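Local coordinates for protein LEOA (Escherichia coli, PDB 4AUR) that is a dynamin-like bacterial protein that probably binds and hydrolyses GTP and carries a long helical domain, at residues I141-D146 against E153-I158; T183-Q188 against R247-D252; M1-Q6 against A71-K76. All coordinates share one frame; numbering follows the deposited sequence.

Contact 1 of 3, residues I141-D146 against E153-I158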
loop_
_atom_site.group_PDB
_atom_site.type_symbol
_atom_site.label_atom_id
_atom_site.label_comp_id
_atom_site.label_asym_id
_atom_site.label_seq_id
_atom_site.Cartn_x
_atom_site.Cartn_y
_atom_site.Cartn_z
ATOM N N ILE A 141 -26.183 -17.977 28.360
ATOM C CA ILE A 141 -27.551 -17.826 28.836
ATOM C C ILE A 141 -28.320 -19.074 28.478
ATOM O O ILE A 141 -28.382 -19.448 27.331
ATOM C CB ILE A 141 -28.216 -16.589 28.204
ATOM C CG1 ILE A 141 -27.410 -15.336 28.530
ATOM C CG2 ILE A 141 -29.657 -16.439 28.680
ATOM C CD1 ILE A 141 -28.094 -14.055 28.141
ATOM N N PHE A 142 -28.887 -19.735 29.468
ATOM C CA PHE A 142 -29.689 -20.932 29.215
ATOM C C PHE A 142 -31.110 -20.570 29.463
ATOM O O PHE A 142 -31.473 -20.245 30.570
ATOM C CB PHE A 142 -29.344 -22.082 30.160
ATOM C CG PHE A 142 -27.945 -22.616 30.018
ATOM C CD1 PHE A 142 -27.225 -22.475 28.839
ATOM C CD2 PHE A 142 -27.364 -23.319 31.076
ATOM C CE1 PHE A 142 -25.943 -23.004 28.733
ATOM C CE2 PHE A 142 -26.091 -23.851 30.970
ATOM C CZ PHE A 142 -25.378 -23.683 29.803
ATOM N N TYR A 143 -31.912 -20.613 28.425
ATOM C CA TYR A 143 -33.338 -20.438 28.590
ATOM C C TYR A 143 -33.944 -21.824 28.522
ATOM O O TYR A 143 -34.017 -22.416 27.451
ATOM C CB TYR A 143 -33.902 -19.534 27.496
ATOM C CG TYR A 143 -35.131 -18.835 27.941
ATOM C CD1 TYR A 143 -36.312 -19.535 28.125
ATOM C CD2 TYR A 143 -35.110 -17.495 28.242
ATOM C CE1 TYR A 143 -37.445 -18.915 28.574
ATOM C CE2 TYR A 143 -36.242 -16.863 28.687
ATOM C CZ TYR A 143 -37.404 -17.583 28.843
ATOM O OH TYR A 143 -38.529 -16.962 29.288
ATOM N N VAL A 144 -34.346 -22.354 29.671
ATOM C CA VAL A 144 -34.817 -23.731 29.748
ATOM C C VAL A 144 -36.322 -23.764 29.646
ATOM O O VAL A 144 -37.018 -23.113 30.443
ATOM C CB VAL A 144 -34.410 -24.398 31.061
ATOM C CG1 VAL A 144 -35.056 -25.765 31.173
ATOM C CG2 VAL A 144 -32.903 -24.523 31.153
ATOM N N VAL A 145 -36.812 -24.543 28.679
ATOM C CA VAL A 145 -38.256 -24.682 28.405
ATOM C C VAL A 145 -38.718 -26.155 28.468
ATOM O O VAL A 145 -37.944 -27.036 28.868
ATOM C CB VAL A 145 -38.628 -24.048 27.051
ATOM C CG1 VAL A 145 -38.225 -22.586 27.038
ATOM C CG2 VAL A 145 -37.989 -24.798 25.899
ATOM N N ASP A 146 -39.983 -26.398 28.098
ATOM C CA ASP A 146 -40.610 -27.709 28.229
ATOM C C ASP A 146 -40.657 -28.383 26.896
ATOM O O ASP A 146 -40.765 -27.743 25.857
ATOM C CB ASP A 146 -42.038 -27.600 28.809
ATOM C CG ASP A 146 -42.482 -28.882 29.562
ATOM O OD1 ASP A 146 -42.788 -29.897 28.897
ATOM O OD2 ASP A 146 -42.528 -28.868 30.823
ATOM N N GLU A 153 -46.737 -19.517 27.947
ATOM C CA GLU A 153 -47.538 -18.550 27.204
ATOM C C GLU A 153 -47.239 -17.117 27.615
ATOM O O GLU A 153 -47.364 -16.203 26.811
ATOM C CB GLU A 153 -49.035 -18.851 27.384
ATOM C CG GLU A 153 -49.570 -20.017 26.545
ATOM C CD GLU A 153 -49.180 -21.406 27.054
ATOM O OE1 GLU A 153 -48.703 -21.536 28.213
ATOM O OE2 GLU A 153 -49.362 -22.376 26.280
ATOM N N SER A 154 -46.820 -16.940 28.862
ATOM C CA SER A 154 -46.608 -15.618 29.465
ATOM C C SER A 154 -45.237 -14.977 29.182
ATOM O O SER A 154 -44.988 -13.833 29.556
ATOM C CB SER A 154 -46.785 -15.754 30.986
ATOM O OG SER A 154 -46.076 -16.893 31.482
ATOM N N HIS A 155 -44.357 -15.709 28.516
ATOM C CA HIS A 155 -42.954 -15.324 28.423
ATOM C C HIS A 155 -42.598 -14.482 27.218
ATOM O O HIS A 155 -41.455 -14.123 27.064
ATOM C CB HIS A 155 -42.087 -16.586 28.424
ATOM C CG HIS A 155 -41.928 -17.200 29.773
ATOM N ND1 HIS A 155 -40.909 -18.076 30.074
ATOM C CD2 HIS A 155 -42.636 -17.038 30.915
ATOM C CE1 HIS A 155 -41.002 -18.436 31.342
ATOM N NE2 HIS A 155 -42.046 -17.824 31.873
ATOM N N SER A 156 -43.552 -14.149 26.364
ATOM C CA SER A 156 -43.218 -13.384 25.174
ATOM C C SER A 156 -42.221 -12.280 25.467
ATOM O O SER A 156 -41.206 -12.164 24.802
ATOM C CB SER A 156 -44.462 -12.761 24.575
ATOM O OG SER A 156 -45.238 -13.728 23.919
ATOM N N ASP A 157 -42.504 -11.460 26.464
ATOM C CA ASP A 157 -41.752 -10.208 26.628
ATOM C C ASP A 157 -40.354 -10.420 27.254
ATOM O O ASP A 157 -39.479 -9.554 27.130
ATOM C CB ASP A 157 -42.581 -9.141 27.377
ATOM C CG ASP A 157 -43.028 -9.595 28.751
ATOM O OD1 ASP A 157 -42.807 -10.774 29.081
ATOM O OD2 ASP A 157 -43.605 -8.777 29.504
ATOM N N ILE A 158 -40.155 -11.587 27.870
ATOM C CA ILE A 158 -38.890 -11.984 28.446
ATOM C C ILE A 158 -37.950 -12.449 27.354
ATOM O O ILE A 158 -36.758 -12.122 27.338
ATOM C CB ILE A 158 -39.087 -13.148 29.409
ATOM C CG1 ILE A 158 -39.977 -12.726 30.577
ATOM C CG2 ILE A 158 -37.745 -13.639 29.924
ATOM C CD1 ILE A 158 -40.305 -13.864 31.527
#
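Tyr143 reaches from strand 140-146 to His155, just before helix 156-165, and to Ile158 in its first turn, within the beta-alpha-beta unit that this strand and helix form with strand 172-177 in the P-loop GTPase fold. CG of Tyr143 stands anti to the backbone N (chi1 -154°), which carries the phenol off the sheet toward the helix. Both partners meet the ring at its edge and near its plane, at the hydroxyl end. CE2 packs against the Ile158 methyl CG2 at 3.8 Å, and the same methyl lies 3.5 Å from Tyr143 OH. The Tyr143 and His155 rings meet rim to rim, neither over the other's face, with their planes turned 76° apart.

This buried cluster is where the two segments touch. Phe113 touches all three side chains, Phe174 meets the Tyr143 ring, and Leu59 of strand 54-60 borders it. The other side of the turn is looser: Ser154 and Ser156 are exposed, and Ser156 points away from the strand. Asp157, partly exposed, forms a salt bridge with Arg123. On the buried side the helical segment is compact in itself, since Ile158 N donates to His155 O and the Ile158 methyl CD1 sits 4.0 Å above one face of the imidazole, toward its rim, while His155 ND1 lies 2.7 Å from Tyr143 OH.

Contact 2 of 3, residues T183-Q188 against R247-D252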
loop_
_atom_site.group_PDB
_atom_site.type_symbol
_atom_site.label_atom_id
_atom_site.label_comp_id
_atom_site.label_asym_id
_atom_site.label_seq_id
_atom_site.Cartn_x
_atom_site.Cartn_y
_atom_site.Cartn_z
ATOM N N THR A 183 -40.876 -38.701 23.555
ATOM C CA THR A 183 -40.234 -39.666 22.662
ATOM C C THR A 183 -39.501 -40.757 23.441
ATOM O O THR A 183 -39.349 -40.662 24.655
ATOM C CB THR A 183 -39.282 -38.932 21.673
ATOM O OG1 THR A 183 -39.710 -39.165 20.331
ATOM C CG2 THR A 183 -37.837 -39.386 21.787
ATOM N N SER A 184 -39.078 -41.800 22.731
ATOM C CA SER A 184 -38.201 -42.828 23.285
ATOM C C SER A 184 -36.759 -42.308 23.274
ATOM O O SER A 184 -36.252 -41.874 22.244
ATOM C CB SER A 184 -38.310 -44.133 22.459
ATOM O OG SER A 184 -37.444 -45.173 22.923
ATOM N N LEU A 185 -36.097 -42.359 24.422
ATOM C CA LEU A 185 -34.675 -42.020 24.493
ATOM C C LEU A 185 -33.796 -43.136 23.899
ATOM O O LEU A 185 -32.587 -42.950 23.707
ATOM C CB LEU A 185 -34.271 -41.752 25.941
ATOM C CG LEU A 185 -35.133 -40.722 26.675
ATOM C CD1 LEU A 185 -34.698 -40.625 28.129
ATOM C CD2 LEU A 185 -35.074 -39.365 25.995
ATOM N N THR A 186 -34.414 -44.284 23.612
ATOM C CA THR A 186 -33.729 -45.440 23.043
ATOM C C THR A 186 -33.633 -45.343 21.529
ATOM O O THR A 186 -32.575 -45.574 20.948
ATOM C CB THR A 186 -34.486 -46.732 23.380
ATOM O OG1 THR A 186 -34.808 -46.745 24.776
ATOM C CG2 THR A 186 -33.646 -47.951 23.027
ATOM N N ASP A 187 -34.750 -44.995 20.903
ATOM C CA ASP A 187 -34.853 -44.937 19.451
ATOM C C ASP A 187 -34.215 -43.655 18.897
ATOM O O ASP A 187 -34.883 -42.652 18.672
ATOM C CB ASP A 187 -36.330 -45.054 19.042
ATOM C CG ASP A 187 -36.512 -45.679 17.673
ATOM O OD1 ASP A 187 -35.800 -45.286 16.723
ATOM O OD2 ASP A 187 -37.378 -46.568 17.548
ATOM N N GLN A 188 -32.904 -43.723 18.681
ATOM C CA GLN A 188 -32.086 -42.634 18.107
ATOM C C GLN A 188 -32.735 -41.850 16.961
ATOM O O GLN A 188 -32.642 -40.622 16.914
ATOM C CB GLN A 188 -30.750 -43.223 17.618
ATOM C CG GLN A 188 -29.888 -42.299 16.771
ATOM C CD GLN A 188 -29.485 -41.056 17.523
ATOM O OE1 GLN A 188 -28.725 -41.126 18.488
ATOM N NE2 GLN A 188 -30.000 -39.910 17.092
ATOM N N ARG A 247 -28.355 -41.068 26.728
ATOM C CA ARG A 247 -29.796 -40.928 26.890
ATOM C C ARG A 247 -30.215 -39.476 27.005
ATOM O O ARG A 247 -31.074 -39.013 26.256
ATOM C CB ARG A 247 -30.271 -41.703 28.117
ATOM C CG ARG A 247 -30.010 -43.198 27.996
ATOM C CD ARG A 247 -31.112 -44.072 28.579
ATOM N NE ARG A 247 -30.948 -45.460 28.146
ATOM C CZ ARG A 247 -31.756 -46.464 28.486
ATOM N NH1 ARG A 247 -32.805 -46.257 29.283
ATOM N NH2 ARG A 247 -31.507 -47.689 28.029
ATOM N N SER A 248 -29.601 -38.753 27.934
ATOM C CA SER A 248 -29.977 -37.376 28.190
ATOM C C SER A 248 -29.671 -36.430 27.020
ATOM O O SER A 248 -30.297 -35.393 26.880
ATOM C CB SER A 248 -29.241 -36.898 29.413
ATOM O OG SER A 248 -27.872 -36.853 29.109
ATOM N N ARG A 249 -28.714 -36.795 26.181
ATOM C CA ARG A 249 -28.183 -35.908 25.134
ATOM C C ARG A 249 -27.550 -34.637 25.687
ATOM O O ARG A 249 -27.396 -33.656 24.965
ATOM C CB ARG A 249 -29.235 -35.575 24.068
ATOM C CG ARG A 249 -29.295 -36.575 22.927
ATOM C CD ARG A 249 -29.966 -37.848 23.397
ATOM N NE ARG A 249 -30.318 -38.750 22.297
ATOM C CZ ARG A 249 -30.984 -39.893 22.446
ATOM N NH1 ARG A 249 -31.383 -40.295 23.652
ATOM N NH2 ARG A 249 -31.255 -40.637 21.381
ATOM N N ILE A 250 -27.138 -34.687 26.952
ATOM C CA ILE A 250 -26.491 -33.560 27.609
ATOM C C ILE A 250 -25.212 -33.121 26.905
ATOM O O ILE A 250 -24.828 -31.983 27.008
ATOM C CB ILE A 250 -26.169 -33.883 29.082
ATOM C CG1 ILE A 250 -25.910 -32.613 29.883
ATOM C CG2 ILE A 250 -24.971 -34.805 29.190
ATOM C CD1 ILE A 250 -27.180 -31.850 30.172
ATOM N N ASN A 251 -24.542 -34.019 26.207
ATOM C CA ASN A 251 -23.363 -33.641 25.451
ATOM C C ASN A 251 -23.681 -32.614 24.350
ATOM O O ASN A 251 -22.885 -31.706 24.088
ATOM C CB ASN A 251 -22.668 -34.892 24.881
ATOM C CG ASN A 251 -21.696 -35.537 25.879
ATOM O OD1 ASN A 251 -21.687 -35.234 27.087
ATOM N ND2 ASN A 251 -20.866 -36.435 25.370
ATOM N N ASP A 252 -24.851 -32.731 23.726
ATOM C CA ASP A 252 -25.294 -31.731 22.757
ATOM C C ASP A 252 -25.308 -30.327 23.388
ATOM O O ASP A 252 -24.965 -29.350 22.728
ATOM C CB ASP A 252 -26.676 -32.093 22.178
ATOM C CG ASP A 252 -26.674 -33.423 21.393
ATOM O OD1 ASP A 252 -25.646 -33.770 20.786
ATOM O OD2 ASP A 252 -27.706 -34.124 21.375
#
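Arg249 bridges to Leu185, and its side chain is the main polar link between the loop ahead of helix 188-209 and the junction of helices 241-248 and 250-273. CB points toward the loop. From there the chain bends at chi2 (74°) and then runs extended through CD and NE to CZ, which delivers the guanidinium edge-on to two carbonyls. CZ itself passes 3.7 Å from Leu185 O. NH1 donates to that oxygen over 2.9 Å in a nearly straight bond of 169°, lying in the carbonyl plane and on a lone pair. The same NH1 also donates to Arg247 O, two residues back, at 2.9 Å; here the donor is tilted 23° from the carbonyl plane. Because both acceptors lie close to the guanidinium plane, the pair of bonds should limit its rotation. NH2 lies nearest Leu185 O (3.5 Å), and Gln188 OE1 stands farther off at 3.9 Å, too long to count as a bond. Phe191 adds a cation-pi contact to the arginine.

Leu185 packs beside it: CB lies 4.0 Å from Arg249 NH1, and CD2 is as near to Arg247 O. Each segment also contains an ST turn of its own, Ser184 OG accepting from Thr186 N and Ser248 OG from Ile250 N. Arg249, the first residue past helix 241-248 to leave helical angles, with positive phi, thus ties through its guanidinium the loop before helix 188-209 to a helix-helix junction.

Contact 3 of 3, residues M1-Q6 against A71-K76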
loop_
_atom_site.group_PDB
_atom_site.type_symbol
_atom_site.label_atom_id
_atom_site.label_comp_id
_atom_site.label_asym_id
_atom_site.label_seq_id
_atom_site.Cartn_x
_atom_site.Cartn_y
_atom_site.Cartn_z
HETATM N N MSE A 1 -12.351 -31.077 26.014
HETATM C CA MSE A 1 -12.501 -29.603 26.202
HETATM C C MSE A 1 -13.802 -29.317 26.898
HETATM O O MSE A 1 -14.872 -29.504 26.321
HETATM C CB MSE A 1 -12.450 -28.939 24.826
HETATM C CG MSE A 1 -12.616 -27.425 24.898
HETATM SE SE MSE A 1 -11.249 -26.593 26.058
HETATM C CE MSE A 1 -9.741 -26.563 24.776
ATOM N N GLU A 2 -13.715 -28.864 28.145
ATOM C CA GLU A 2 -14.895 -28.629 28.973
ATOM C C GLU A 2 -14.994 -27.138 29.302
ATOM O O GLU A 2 -14.199 -26.347 28.811
ATOM C CB GLU A 2 -14.888 -29.541 30.214
ATOM C CG GLU A 2 -13.688 -29.400 31.140
ATOM C CD GLU A 2 -13.950 -28.462 32.300
ATOM O OE1 GLU A 2 -14.950 -28.662 33.023
ATOM O OE2 GLU A 2 -13.151 -27.529 32.500
ATOM N N GLN A 3 -15.976 -26.752 30.111
ATOM C CA GLN A 3 -16.437 -25.347 30.137
ATOM C C GLN A 3 -15.502 -24.370 30.830
ATOM O O GLN A 3 -15.369 -23.251 30.382
ATOM C CB GLN A 3 -17.855 -25.221 30.737
ATOM C CG GLN A 3 -18.032 -25.750 32.157
ATOM C CD GLN A 3 -18.563 -27.162 32.205
ATOM O OE1 GLN A 3 -18.041 -28.059 31.554
ATOM N NE2 GLN A 3 -19.610 -27.363 32.969
ATOM N N PHE A 4 -14.857 -24.789 31.912
ATOM C CA PHE A 4 -14.005 -23.893 32.682
ATOM C C PHE A 4 -12.629 -23.774 32.077
ATOM O O PHE A 4 -11.976 -22.761 32.260
ATOM C CB PHE A 4 -13.895 -24.359 34.134
ATOM C CG PHE A 4 -15.209 -24.434 34.835
ATOM C CD1 PHE A 4 -15.718 -23.332 35.478
ATOM C CD2 PHE A 4 -15.943 -25.601 34.817
ATOM C CE1 PHE A 4 -16.940 -23.387 36.106
ATOM C CE2 PHE A 4 -17.171 -25.675 35.447
ATOM C CZ PHE A 4 -17.671 -24.560 36.096
ATOM N N LYS A 5 -12.184 -24.802 31.364
ATOM C CA LYS A 5 -10.902 -24.737 30.663
ATOM C C LYS A 5 -11.032 -23.867 29.413
ATOM O O LYS A 5 -10.071 -23.219 29.012
ATOM C CB LYS A 5 -10.406 -26.137 30.279
ATOM C CG LYS A 5 -8.952 -26.188 29.808
ATOM C CD LYS A 5 -8.647 -27.490 29.067
ATOM C CE LYS A 5 -7.461 -27.354 28.115
ATOM N NZ LYS A 5 -7.249 -28.567 27.262
ATOM N N GLN A 6 -12.214 -23.876 28.796
ATOM C CA GLN A 6 -12.467 -23.108 27.593
ATOM C C GLN A 6 -12.528 -21.667 27.971
ATOM O O GLN A 6 -12.032 -20.818 27.261
ATOM C CB GLN A 6 -13.785 -23.506 26.961
ATOM C CG GLN A 6 -14.055 -22.845 25.626
ATOM C CD GLN A 6 -13.191 -23.391 24.498
ATOM O OE1 GLN A 6 -12.316 -22.692 23.986
ATOM N NE2 GLN A 6 -13.435 -24.639 24.104
ATOM N N ALA A 71 -27.201 -28.244 37.108
ATOM C CA ALA A 71 -26.472 -29.289 37.829
ATOM C C ALA A 71 -25.953 -30.344 36.856
ATOM O O ALA A 71 -24.787 -30.731 36.906
ATOM C CB ALA A 71 -27.370 -29.940 38.856
ATOM N N ALA A 72 -26.820 -30.807 35.970
ATOM C CA ALA A 72 -26.427 -31.813 34.992
ATOM C C ALA A 72 -25.197 -31.394 34.244
ATOM O O ALA A 72 -24.299 -32.193 34.046
ATOM C CB ALA A 72 -27.542 -32.048 33.988
ATOM N N TRP A 73 -25.178 -30.130 33.825
ATOM C CA TRP A 73 -24.174 -29.605 32.911
ATOM C C TRP A 73 -22.858 -29.411 33.610
ATOM O O TRP A 73 -21.813 -29.772 33.080
ATOM C CB TRP A 73 -24.662 -28.278 32.359
ATOM C CG TRP A 73 -23.644 -27.510 31.594
ATOM C CD1 TRP A 73 -23.115 -27.824 30.381
ATOM C CD2 TRP A 73 -23.085 -26.272 31.965
ATOM N NE1 TRP A 73 -22.238 -26.859 29.978
ATOM C CE2 TRP A 73 -22.202 -25.888 30.937
ATOM C CE3 TRP A 73 -23.247 -25.437 33.062
ATOM C CZ2 TRP A 73 -21.470 -24.713 30.987
ATOM C CZ3 TRP A 73 -22.502 -24.266 33.118
ATOM C CH2 TRP A 73 -21.629 -23.920 32.091
ATOM N N LEU A 74 -22.924 -28.823 34.799
ATOM C CA LEU A 74 -21.756 -28.637 35.659
ATOM C C LEU A 74 -21.067 -29.956 35.980
ATOM O O LEU A 74 -19.827 -30.049 35.993
ATOM C CB LEU A 74 -22.181 -27.995 36.971
ATOM C CG LEU A 74 -22.641 -26.559 36.781
ATOM C CD1 LEU A 74 -23.457 -26.120 37.967
ATOM C CD2 LEU A 74 -21.471 -25.614 36.590
ATOM N N GLY A 75 -21.899 -30.956 36.268
ATOM C CA GLY A 75 -21.452 -32.291 36.613
ATOM C C GLY A 75 -21.885 -32.764 37.995
ATOM O O GLY A 75 -21.907 -33.962 38.238
ATOM N N LYS A 76 -22.223 -31.844 38.898
ATOM C CA LYS A 76 -22.483 -32.195 40.286
ATOM C C LYS A 76 -23.894 -31.838 40.727
ATOM O O LYS A 76 -24.411 -30.788 40.371
ATOM C CB LYS A 76 -21.474 -31.506 41.203
ATOM C CG LYS A 76 -20.066 -32.089 41.130
ATOM C CD LYS A 76 -19.510 -32.405 42.513
ATOM C CE LYS A 76 -19.110 -31.154 43.288
ATOM N NZ LYS A 76 -17.839 -30.573 42.768
#
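Gln3 lays its amide over one face of the Trp73 indole, joining the first turn of helix 3-30 to the last turn of helix 66-74. Its CG takes the crowded position between the backbone N and the carbonyl carbon (chi1 58°), and the chain then bends sharply at chi2, folding CB, CG and CD along the indole. CB lies 3.7 Å from CZ2 of Trp73, on the six-membered ring, and NE2 reaches 3.6 Å above the indole plane, over its centre. Amide and indole planes differ by 25°, a roughly parallel stacking.

The indole is set for this by its own chi1 of 170°, with CG anti to the backbone N. Gln3 meets Trp73 twice, at the indole face and at the main-chain carbonyl. NE2 donates to Trp73 O at 3.3 Å; the oxygen lies near the amide plane, but the donor sits above the carbonyl plane and not on a lone pair.

Beside this pair, Phe4 CZ touches Leu74 CD2 at 4.0 Å, the methyl lying at the edge of the phenyl ring and near its plane. Glu2 is the N-cap of helix 3-30: its OE2 accepts from Lys5 N and, weakly, from Phe4 N, while OE1 lies at the edge of the Phe4 ring. Helix 66-74 ends at Gly75, just after Leu74. The chemistry implies a mixed junction, in which the buried glutamine amide spends one N-H on the carbonyl of Trp73 and rests its flat side on the indole, with the apolar touch of Phe4 and Leu74 alongside.

Contacts 1 and 3 are buried, whereas contact 2 lies at the surface. Contact 1 is internal to a beta-alpha-beta unit and chiefly aromatic and aliphatic; contact 3 brings together two helices distant in sequence, stacking an amide on an indole; contact 2 relies on a charged side chain bonded to a loop carbonyl. None shares a segment with another, yet contact 3 touches both others: Phe142 CE2 packs 3.9 Å from Trp73 CE3, and Ile250 CD1 lies 3.8 Å from Ala72 CB. Helix 66-74, which follows a probable P-loop, thus packs against both strand 140-146 and helix 250-273. Contacts 1 and 2 do not touch, their nearest atoms being about 8 Å apart.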